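PDB 7CTP: protein Niban 2 from Homo sapiens, which may suppress apoptosis and may promote melanoma cell invasion in vitro, this chain being the part that carries its PH domain and a large helical body. Local coordinates for residues A[40-44]-A[308-312]; A[57-61]-A[441-446]; A[360-365]-A[475-480]. One frame throughout, in Å; residues are numbered along the deposited sequence.

Contact 1: residues A[40-44]-A[308-312]; sequences FNSMR and MDQII
F40 sends its ring from helix 10-48 into a corner made by M308, I311 and I312 of helix 260-337, and it loses more surface here than any other residue of the two segments. Its CG lies anti to the backbone N (chi1 173°), which carries the ring out toward the facing helix. The methyl CG2 of I311 sits over one face, 3.4 Å from CE1 of F40, a CH-pi contact. At the rim, CG1 of I312 comes up in the plane of the ring, 4.0 Å from CZ of F40. M308 adds a Met-aromatic contact: its SD approaches obliquely, 3.6 Å from CE1 of F40. The chain of M308 is bent at both chi2 and chi3, which turns CE back to lie 3.8 Å from CA of R44, against the backbone of helix 10-48. R44 reaches over with an extended chain and lays a face of its guanidinium on I312, whose CD1 is 3.5 Å from NE of R44. NE of R44 also forms a long, weak ion pair with E48. I304 and K315 also touch F40, while the loop residues F526, F529 and I530 cover I311. With segment axes 11.9 Å apart and crossing at -121°, and no hydrogen bond between them, this is side-chain packing of two long helices in the helical body of the protein.

Contact 2: residues A[57-61]-A[441-446]; sequences LLWRK and DNAVYT
L57 packs on N442 and T446 of helix 422-455 from within the loop that links helix 10-48 to strand 70-77; residues 57-60 lie extended along the helix. CD1 of L57 rests 3.9 Å from CB of N442, and its CD2 lies near T446. The backbone N of L58 donates to OG1 of T446 at 2.8 Å; that hydroxyl donates to O of N442, as does N of T446 from the opposite face of its plane. At W59 the indole and the N442 amide are 16° apart, with ND2 of N442 3.1 Å from CD1 of W59. R60 passes over Y445 with its backbone and bends at chi3 (-57°) to grip D441 side-on, NE bonding OD2 at 3.1 Å and NH2 bonding OD1 at 3.0 Å; NE also donates to OD1, which NH2 meets from above the carboxylate plane. A methionine in place of R60 would probably leave the buried carboxylate of D441 without its charged mate. K61 meets the helix through a water that its backbone N shares with OH of Y445. CA of R60 stands almost exactly above the centre of the Y445 ring, 3.6 Å from the centroid and 3° off the normal.

Contact 3: residues A[360-365]-A[475-480]; sequences VRDVFF and VLKKYD
R361 of helix 342-378 reaches across to helix 464-511, touching Y479, L476 and D480 in turn. Its CB lies 3.7 Å from CE1 of Y479, approaching the phenol ring obliquely. CG, placed anti to the backbone N (chi1 -166°), passes between that ring and the leucine, 4.0 Å from CD2 of L476. From there the chain runs extended through CD, which skirts OD1 of D480, to NE. The N-H of NE points almost straight at OD1 of D480, 2.8 Å away with an angle of 169° at the hydrogen. NH2 completes the salt bridge with a 2.9 Å bond to OD2 of D480. Both oxygens use their syn lone pairs, and guanidinium and carboxylate are nearly coplanar; two bonds side by side fix the rotation of both groups. NH1 turns toward L476, whose CD2 lies over the centre of one guanidinium face.

The segments run antiparallel, at 167°, as neighbours in a helical bundle that also includes helix 422-455, from which M436 and M440 pack on V360. Beside the salt bridge the interface is mostly apolar. F364 places CZ 3.7 Å from CG1 of V475 and receives CD2 of L476 at its ring edge. F365 is likewise met at its edge by the other methyl of L476, CD1. V360 lies crosswise to the tip of Y479, with CB 3.3 Å from its OH, and that hydroxyl is hydrogen-bonded to the backbone O of F357.

In the fold
Contacts 2 and 3 share one neighbourhood, their centres about 12 Å apart: A443 and V444 of helix 422-455 touch F364, A443 also meets V475, and L57 packs on K478. Together they join the 57-61 loop and helices 342-378, 422-455 and 464-511. Contact 1 lies apart, its centre about 32 Å from contact 2 and 38 Å from contact 3, yet helix 10-48 leads on to the loop of contact 2, and helix 260-337 precedes helix 342-378. Contacts 1 and 3 are buried helix pairs, the first without a hydrogen bond, the second edged by a salt bridge. Contact 2, partly buried, relies more on polar bonds and bridging waters.

Contact 1: residues A[40-44]-A[308-312]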
loop_
_atom_site.group_PDB
_atom_site.type_symbol
_atom_site.label_atom_id
_atom_site.label_comp_id
_atom_site.label_asym_id
_atom_site.label_seq_id
_atom_site.Cartn_x
_atom_site.Cartn_y
_atom_site.Cartn_z
ATOM N N PHE A 40 -1.745 -23.308 0.643
ATOM C CA PHE A 40 -0.992 -24.269 1.446
ATOM C C PHE A 40 -0.248 -23.581 2.587
ATOM O O PHE A 40 -0.249 -24.067 3.726
ATOM C CB PHE A 40 -0.009 -25.043 0.573
ATOM C CG PHE A 40 0.905 -25.922 1.369
ATOM C CD1 PHE A 40 0.462 -27.143 1.844
ATOM C CD2 PHE A 40 2.192 -25.507 1.682
ATOM C CE1 PHE A 40 1.294 -27.950 2.598
ATOM C CE2 PHE A 40 3.028 -26.314 2.439
ATOM C CZ PHE A 40 2.575 -27.540 2.889
ATOM N N ASN A 41 0.419 -22.457 2.301
ATOM C CA ASN A 41 1.201 -21.795 3.349
ATOM C C ASN A 41 0.307 -21.301 4.479
ATOM O O ASN A 41 0.668 -21.396 5.662
ATOM C CB ASN A 41 2.006 -20.632 2.767
ATOM C CG ASN A 41 3.132 -21.096 1.858
ATOM O OD1 ASN A 41 3.660 -22.199 2.012
ATOM N ND2 ASN A 41 3.512 -20.242 0.913
ATOM N N SER A 42 -0.864 -20.767 4.136
ATOM C CA SER A 42 -1.776 -20.266 5.154
ATOM C C SER A 42 -2.329 -21.419 5.973
ATOM O O SER A 42 -2.375 -21.356 7.209
ATOM C CB SER A 42 -2.908 -19.462 4.511
ATOM O OG SER A 42 -3.871 -19.050 5.477
ATOM N N MET A 43 -2.726 -22.500 5.300
ATOM C CA MET A 43 -3.259 -23.645 6.031
ATOM C C MET A 43 -2.193 -24.298 6.893
ATOM O O MET A 43 -2.492 -24.774 7.995
ATOM C CB MET A 43 -3.862 -24.657 5.067
ATOM C CG MET A 43 -5.143 -24.165 4.463
ATOM S SD MET A 43 -5.896 -25.444 3.461
ATOM C CE MET A 43 -6.400 -26.620 4.736
ATOM N N ARG A 44 -0.945 -24.327 6.423
ATOM C CA ARG A 44 0.104 -24.913 7.248
ATOM C C ARG A 44 0.287 -24.113 8.530
ATOM O O ARG A 44 0.438 -24.691 9.615
ATOM C CB ARG A 44 1.413 -25.013 6.473
ATOM C CG ARG A 44 2.477 -25.823 7.208
ATOM C CD ARG A 44 3.751 -25.908 6.402
ATOM N NE ARG A 44 4.816 -26.587 7.132
ATOM C CZ ARG A 44 6.069 -26.675 6.698
ATOM N NH1 ARG A 44 6.406 -26.125 5.540
ATOM N NH2 ARG A 44 6.983 -27.314 7.419
ATOM N N MET A 308 -0.972 -33.049 4.111
ATOM C CA MET A 308 -0.062 -32.060 4.679
ATOM C C MET A 308 1.358 -32.578 4.887
ATOM O O MET A 308 2.327 -31.992 4.392
ATOM C CB MET A 308 -0.645 -31.560 6.004
ATOM C CG MET A 308 0.254 -30.605 6.762
ATOM S SD MET A 308 0.492 -29.050 5.879
ATOM C CE MET A 308 -1.138 -28.314 6.051
ATOM N N ASP A 309 1.501 -33.687 5.614
ATOM C CA ASP A 309 2.838 -34.174 5.947
ATOM C C ASP A 309 3.604 -34.615 4.704
ATOM O O ASP A 309 4.825 -34.435 4.625
ATOM C CB ASP A 309 2.741 -35.321 6.952
ATOM C CG ASP A 309 2.241 -34.867 8.304
ATOM O OD1 ASP A 309 2.271 -33.647 8.571
ATOM O OD2 ASP A 309 1.827 -35.733 9.102
ATOM N N GLN A 310 2.909 -35.191 3.726
ATOM C CA GLN A 310 3.572 -35.638 2.506
ATOM C C GLN A 310 3.967 -34.453 1.629
ATOM O O GLN A 310 5.008 -34.483 0.958
ATOM C CB GLN A 310 2.661 -36.600 1.744
ATOM C CG GLN A 310 2.445 -37.954 2.443
ATOM C CD GLN A 310 1.835 -37.828 3.840
ATOM O OE1 GLN A 310 0.763 -37.239 4.024
ATOM N NE2 GLN A 310 2.528 -38.376 4.839
ATOM N N ILE A 311 3.138 -33.404 1.613
ATOM C CA ILE A 311 3.500 -32.191 0.878
ATOM C C ILE A 311 4.742 -31.550 1.490
ATOM O O ILE A 311 5.670 -31.151 0.774
ATOM C CB ILE A 311 2.312 -31.209 0.839
ATOM C CG1 ILE A 311 1.125 -31.839 0.100
ATOM C CG2 ILE A 311 2.720 -29.901 0.143
ATOM C CD1 ILE A 311 -0.141 -31.002 0.148
ATOM N N ILE A 312 4.798 -31.475 2.823
ATOM C CA ILE A 312 5.970 -30.908 3.492
ATOM C C ILE A 312 7.221 -31.708 3.146
ATOM O O ILE A 312 8.286 -31.146 2.858
ATOM C CB ILE A 312 5.742 -30.852 5.012
ATOM C CG1 ILE A 312 4.608 -29.880 5.357
ATOM C CG2 ILE A 312 7.034 -30.450 5.730
ATOM C CD1 ILE A 312 4.131 -30.006 6.791
#

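Contact 2: residues A[57-61]-A[441-446]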
loop_
_atom_site.group_PDB
_atom_site.type_symbol
_atom_site.label_atom_id
_atom_site.label_comp_id
_atom_site.label_asym_id
_atom_site.label_seq_id
_atom_site.Cartn_x
_atom_site.Cartn_y
_atom_site.Cartn_z
ATOM N N LEU A 57 -3.138 -5.499 22.397
ATOM C CA LEU A 57 -4.256 -4.589 22.204
ATOM C C LEU A 57 -5.411 -5.325 21.539
ATOM O O LEU A 57 -5.221 -6.327 20.840
ATOM C CB LEU A 57 -3.841 -3.384 21.350
ATOM C CG LEU A 57 -2.875 -2.374 21.979
ATOM C CD1 LEU A 57 -2.387 -1.353 20.952
ATOM C CD2 LEU A 57 -3.553 -1.661 23.134
ATOM N N LEU A 58 -6.617 -4.835 21.786
ATOM C CA LEU A 58 -7.784 -5.333 21.081
ATOM C C LEU A 58 -7.891 -4.641 19.729
ATOM O O LEU A 58 -7.381 -3.533 19.538
ATOM C CB LEU A 58 -9.050 -5.088 21.895
ATOM C CG LEU A 58 -9.021 -5.654 23.312
ATOM C CD1 LEU A 58 -10.336 -5.377 23.999
ATOM C CD2 LEU A 58 -8.723 -7.147 23.281
ATOM N N TRP A 59 -8.548 -5.309 18.788
ATOM C CA TRP A 59 -8.781 -4.775 17.453
ATOM C C TRP A 59 -10.278 -4.557 17.258
ATOM O O TRP A 59 -11.086 -5.430 17.592
ATOM C CB TRP A 59 -8.234 -5.715 16.371
ATOM C CG TRP A 59 -6.753 -6.048 16.489
ATOM C CD1 TRP A 59 -5.843 -5.483 17.342
ATOM C CD2 TRP A 59 -6.024 -7.015 15.713
ATOM N NE1 TRP A 59 -4.598 -6.040 17.148
ATOM C CE2 TRP A 59 -4.682 -6.982 16.153
ATOM C CE3 TRP A 59 -6.376 -7.906 14.691
ATOM C CZ2 TRP A 59 -3.693 -7.806 15.608
ATOM C CZ3 TRP A 59 -5.390 -8.724 14.151
ATOM C CH2 TRP A 59 -4.066 -8.667 14.611
ATOM N N ARG A 60 -10.634 -3.387 16.737
ATOM C CA ARG A 60 -12.023 -3.045 16.464
ATOM C C ARG A 60 -12.626 -4.046 15.485
ATOM O O ARG A 60 -12.003 -4.401 14.482
ATOM C CB ARG A 60 -12.067 -1.623 15.909
ATOM C CG ARG A 60 -13.416 -1.041 15.655
ATOM C CD ARG A 60 -13.256 0.286 14.915
ATOM N NE ARG A 60 -12.418 1.223 15.667
ATOM C CZ ARG A 60 -12.814 1.863 16.763
ATOM N NH1 ARG A 60 -14.046 1.688 17.230
ATOM N NH2 ARG A 60 -11.983 2.689 17.393
ATOM N N LYS A 61 -13.831 -4.529 15.792
ATOM C CA LYS A 61 -14.445 -5.594 15.004
ATOM C C LYS A 61 -15.484 -5.089 14.009
ATOM O O LYS A 61 -15.693 -5.724 12.971
ATOM C CB LYS A 61 -15.076 -6.631 15.943
ATOM C CG LYS A 61 -14.060 -7.270 16.899
ATOM C CD LYS A 61 -14.607 -8.514 17.589
ATOM C CE LYS A 61 -13.510 -9.540 17.855
ATOM N NZ LYS A 61 -12.146 -8.996 17.619
ATOM N N ASP A 441 -5.663 3.157 16.275
ATOM C CA ASP A 441 -7.042 2.687 16.369
ATOM C C ASP A 441 -7.167 1.581 17.405
ATOM O O ASP A 441 -8.137 1.545 18.172
ATOM C CB ASP A 441 -7.542 2.199 15.011
ATOM C CG ASP A 441 -9.060 2.031 14.969
ATOM O OD1 ASP A 441 -9.785 2.974 15.362
ATOM O OD2 ASP A 441 -9.528 0.958 14.518
ATOM N N ASN A 442 -6.192 0.678 17.449
ATOM C CA ASN A 442 -6.239 -0.382 18.454
ATOM C C ASN A 442 -6.143 0.198 19.861
ATOM O O ASN A 442 -6.805 -0.287 20.785
ATOM C CB ASN A 442 -5.122 -1.395 18.219
ATOM C CG ASN A 442 -5.284 -2.157 16.905
ATOM O OD1 ASN A 442 -6.319 -2.059 16.237
ATOM N ND2 ASN A 442 -4.262 -2.915 16.534
ATOM N N ALA A 443 -5.337 1.244 20.041
ATOM C CA ALA A 443 -5.178 1.829 21.372
ATOM C C ALA A 443 -6.479 2.459 21.852
ATOM O O ALA A 443 -6.890 2.259 23.006
ATOM C CB ALA A 443 -4.038 2.852 21.375
ATOM N N VAL A 444 -7.148 3.225 20.989
ATOM C CA VAL A 444 -8.377 3.881 21.426
ATOM C C VAL A 444 -9.512 2.872 21.555
ATOM O O VAL A 444 -10.345 2.983 22.460
ATOM C CB VAL A 444 -8.746 5.050 20.493
ATOM C CG1 VAL A 444 -7.640 6.104 20.522
ATOM C CG2 VAL A 444 -9.017 4.557 19.091
ATOM N N TYR A 445 -9.559 1.862 20.676
ATOM C CA TYR A 445 -10.581 0.824 20.824
ATOM C C TYR A 445 -10.394 0.070 22.134
ATOM O O TYR A 445 -11.357 -0.174 22.874
ATOM C CB TYR A 445 -10.538 -0.150 19.647
ATOM C CG TYR A 445 -11.526 -1.294 19.797
ATOM C CD1 TYR A 445 -12.894 -1.077 19.662
ATOM C CD2 TYR A 445 -11.093 -2.579 20.091
ATOM C CE1 TYR A 445 -13.800 -2.108 19.806
ATOM C CE2 TYR A 445 -11.996 -3.621 20.239
ATOM C CZ TYR A 445 -13.346 -3.377 20.093
ATOM O OH TYR A 445 -14.257 -4.408 20.235
ATOM N N THR A 446 -9.151 -0.322 22.425
ATOM C CA THR A 446 -8.856 -1.003 23.680
ATOM C C THR A 446 -9.208 -0.125 24.875
ATOM O O THR A 446 -9.828 -0.590 25.841
ATOM C CB THR A 446 -7.381 -1.396 23.727
ATOM O OG1 THR A 446 -7.077 -2.254 22.618
ATOM C CG2 THR A 446 -7.072 -2.125 25.026
HETATM O O HOH W 1 -8.703 -1.479 15.911
HETATM O O HOH W 2 -12.826 3.551 20.401
HETATM O O HOH W 3 -15.969 -3.755 17.683
#

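Contact 3: residues A[360-365]-A[475-480]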
loop_
_atom_site.group_PDB
_atom_site.type_symbol
_atom_site.label_atom_id
_atom_site.label_comp_id
_atom_site.label_asym_id
_atom_site.label_seq_id
_atom_site.Cartn_x
_atom_site.Cartn_y
_atom_site.Cartn_z
ATOM N N VAL A 360 2.705 8.479 18.066
ATOM C CA VAL A 360 1.357 7.941 18.243
ATOM C C VAL A 360 1.044 7.780 19.728
ATOM O O VAL A 360 -0.033 8.160 20.203
ATOM C CB VAL A 360 1.211 6.602 17.500
ATOM C CG1 VAL A 360 -0.088 5.901 17.931
ATOM C CG2 VAL A 360 1.240 6.845 15.993
ATOM N N ARG A 361 1.990 7.218 20.477
ATOM C CA ARG A 361 1.828 7.044 21.916
ATOM C C ARG A 361 1.599 8.386 22.603
ATOM O O ARG A 361 0.699 8.527 23.441
ATOM C CB ARG A 361 3.064 6.345 22.482
ATOM C CG ARG A 361 2.933 5.791 23.910
ATOM C CD ARG A 361 4.320 5.505 24.478
ATOM N NE ARG A 361 4.304 4.599 25.624
ATOM C CZ ARG A 361 4.167 4.993 26.887
ATOM N NH1 ARG A 361 4.018 6.280 27.165
ATOM N NH2 ARG A 361 4.178 4.099 27.870
ATOM N N ASP A 362 2.395 9.391 22.238
ATOM C CA ASP A 362 2.277 10.696 22.879
ATOM C C ASP A 362 0.947 11.358 22.545
ATOM O O ASP A 362 0.325 11.985 23.409
ATOM C CB ASP A 362 3.449 11.585 22.463
ATOM C CG ASP A 362 4.784 11.062 22.959
ATOM O OD1 ASP A 362 4.788 10.108 23.775
ATOM O OD2 ASP A 362 5.832 11.598 22.537
ATOM N N VAL A 363 0.492 11.228 21.295
ATOM C CA VAL A 363 -0.789 11.812 20.917
ATOM C C VAL A 363 -1.928 11.108 21.644
ATOM O O VAL A 363 -2.886 11.745 22.103
ATOM C CB VAL A 363 -0.966 11.753 19.387
ATOM C CG1 VAL A 363 -2.411 12.044 19.004
ATOM C CG2 VAL A 363 -0.036 12.767 18.707
ATOM N N PHE A 364 -1.836 9.781 21.759
ATOM C CA PHE A 364 -2.844 9.010 22.480
ATOM C C PHE A 364 -2.907 9.443 23.939
ATOM O O PHE A 364 -3.988 9.712 24.478
ATOM C CB PHE A 364 -2.511 7.525 22.373
ATOM C CG PHE A 364 -3.360 6.643 23.241
ATOM C CD1 PHE A 364 -4.725 6.533 23.018
ATOM C CD2 PHE A 364 -2.789 5.920 24.274
ATOM C CE1 PHE A 364 -5.508 5.718 23.818
ATOM C CE2 PHE A 364 -3.565 5.103 25.077
ATOM C CZ PHE A 364 -4.922 5.001 24.848
ATOM N N PHE A 365 -1.742 9.531 24.578
ATOM C CA PHE A 365 -1.648 9.934 25.981
ATOM C C PHE A 365 -2.251 11.315 26.206
ATOM O O PHE A 365 -2.981 11.531 27.184
ATOM C CB PHE A 365 -0.182 9.903 26.402
ATOM C CG PHE A 365 0.049 10.097 27.871
ATOM C CD1 PHE A 365 0.109 9.007 28.719
ATOM C CD2 PHE A 365 0.247 11.362 28.397
ATOM C CE1 PHE A 365 0.338 9.169 30.073
ATOM C CE2 PHE A 365 0.478 11.524 29.755
ATOM C CZ PHE A 365 0.520 10.429 30.588
ATOM N N VAL A 475 -3.392 0.314 29.042
ATOM C CA VAL A 475 -3.377 0.339 27.582
ATOM C C VAL A 475 -1.993 0.725 27.074
ATOM O O VAL A 475 -1.517 0.201 26.059
ATOM C CB VAL A 475 -4.481 1.279 27.059
ATOM C CG1 VAL A 475 -4.417 1.416 25.534
ATOM C CG2 VAL A 475 -5.843 0.756 27.484
ATOM N N LEU A 476 -1.313 1.627 27.784
ATOM C CA LEU A 476 0.039 2.011 27.392
ATOM C C LEU A 476 1.001 0.826 27.436
ATOM O O LEU A 476 1.884 0.703 26.575
ATOM C CB LEU A 476 0.541 3.148 28.285
ATOM C CG LEU A 476 -0.107 4.521 28.097
ATOM C CD1 LEU A 476 0.363 5.479 29.196
ATOM C CD2 LEU A 476 0.177 5.103 26.702
ATOM N N LYS A 477 0.863 -0.060 28.430
ATOM C CA LYS A 477 1.750 -1.225 28.470
ATOM C C LYS A 477 1.435 -2.192 27.334
ATOM O O LYS A 477 2.353 -2.745 26.714
ATOM C CB LYS A 477 1.677 -1.932 29.831
ATOM C CG LYS A 477 2.047 -1.016 30.990
ATOM C CD LYS A 477 2.762 -1.687 32.156
ATOM C CE LYS A 477 3.058 -0.667 33.269
ATOM N NZ LYS A 477 1.845 -0.246 34.044
ATOM N N LYS A 478 0.148 -2.384 27.023
ATOM C CA LYS A 478 -0.200 -3.188 25.853
ATOM C C LYS A 478 0.313 -2.531 24.578
ATOM O O LYS A 478 0.815 -3.215 23.676
ATOM C CB LYS A 478 -1.713 -3.401 25.774
ATOM C CG LYS A 478 -2.312 -4.145 26.979
ATOM C CD LYS A 478 -3.834 -4.162 26.906
ATOM C CE LYS A 478 -4.450 -4.774 28.166
ATOM N NZ LYS A 478 -4.161 -6.231 28.282
ATOM N N TYR A 479 0.205 -1.202 24.491
ATOM C CA TYR A 479 0.699 -0.498 23.311
ATOM C C TYR A 479 2.197 -0.713 23.122
ATOM O O TYR A 479 2.664 -0.979 22.006
ATOM C CB TYR A 479 0.390 0.997 23.408
ATOM C CG TYR A 479 0.913 1.762 22.212
ATOM C CD1 TYR A 479 2.216 2.258 22.180
ATOM C CD2 TYR A 479 0.111 1.951 21.091
ATOM C CE1 TYR A 479 2.694 2.938 21.063
ATOM C CE2 TYR A 479 0.579 2.628 19.979
ATOM C CZ TYR A 479 1.868 3.115 19.973
ATOM O OH TYR A 479 2.316 3.782 18.857
ATOM N N ASP A 480 2.973 -0.569 24.200
ATOM C CA ASP A 480 4.425 -0.667 24.085
ATOM C C ASP A 480 4.849 -2.059 23.640
ATOM O O ASP A 480 5.801 -2.211 22.862
ATOM C CB ASP A 480 5.087 -0.304 25.414
ATOM C CG ASP A 480 4.946 1.158 25.751
ATOM O OD1 ASP A 480 4.715 1.962 24.820
ATOM O OD2 ASP A 480 5.059 1.503 26.951
#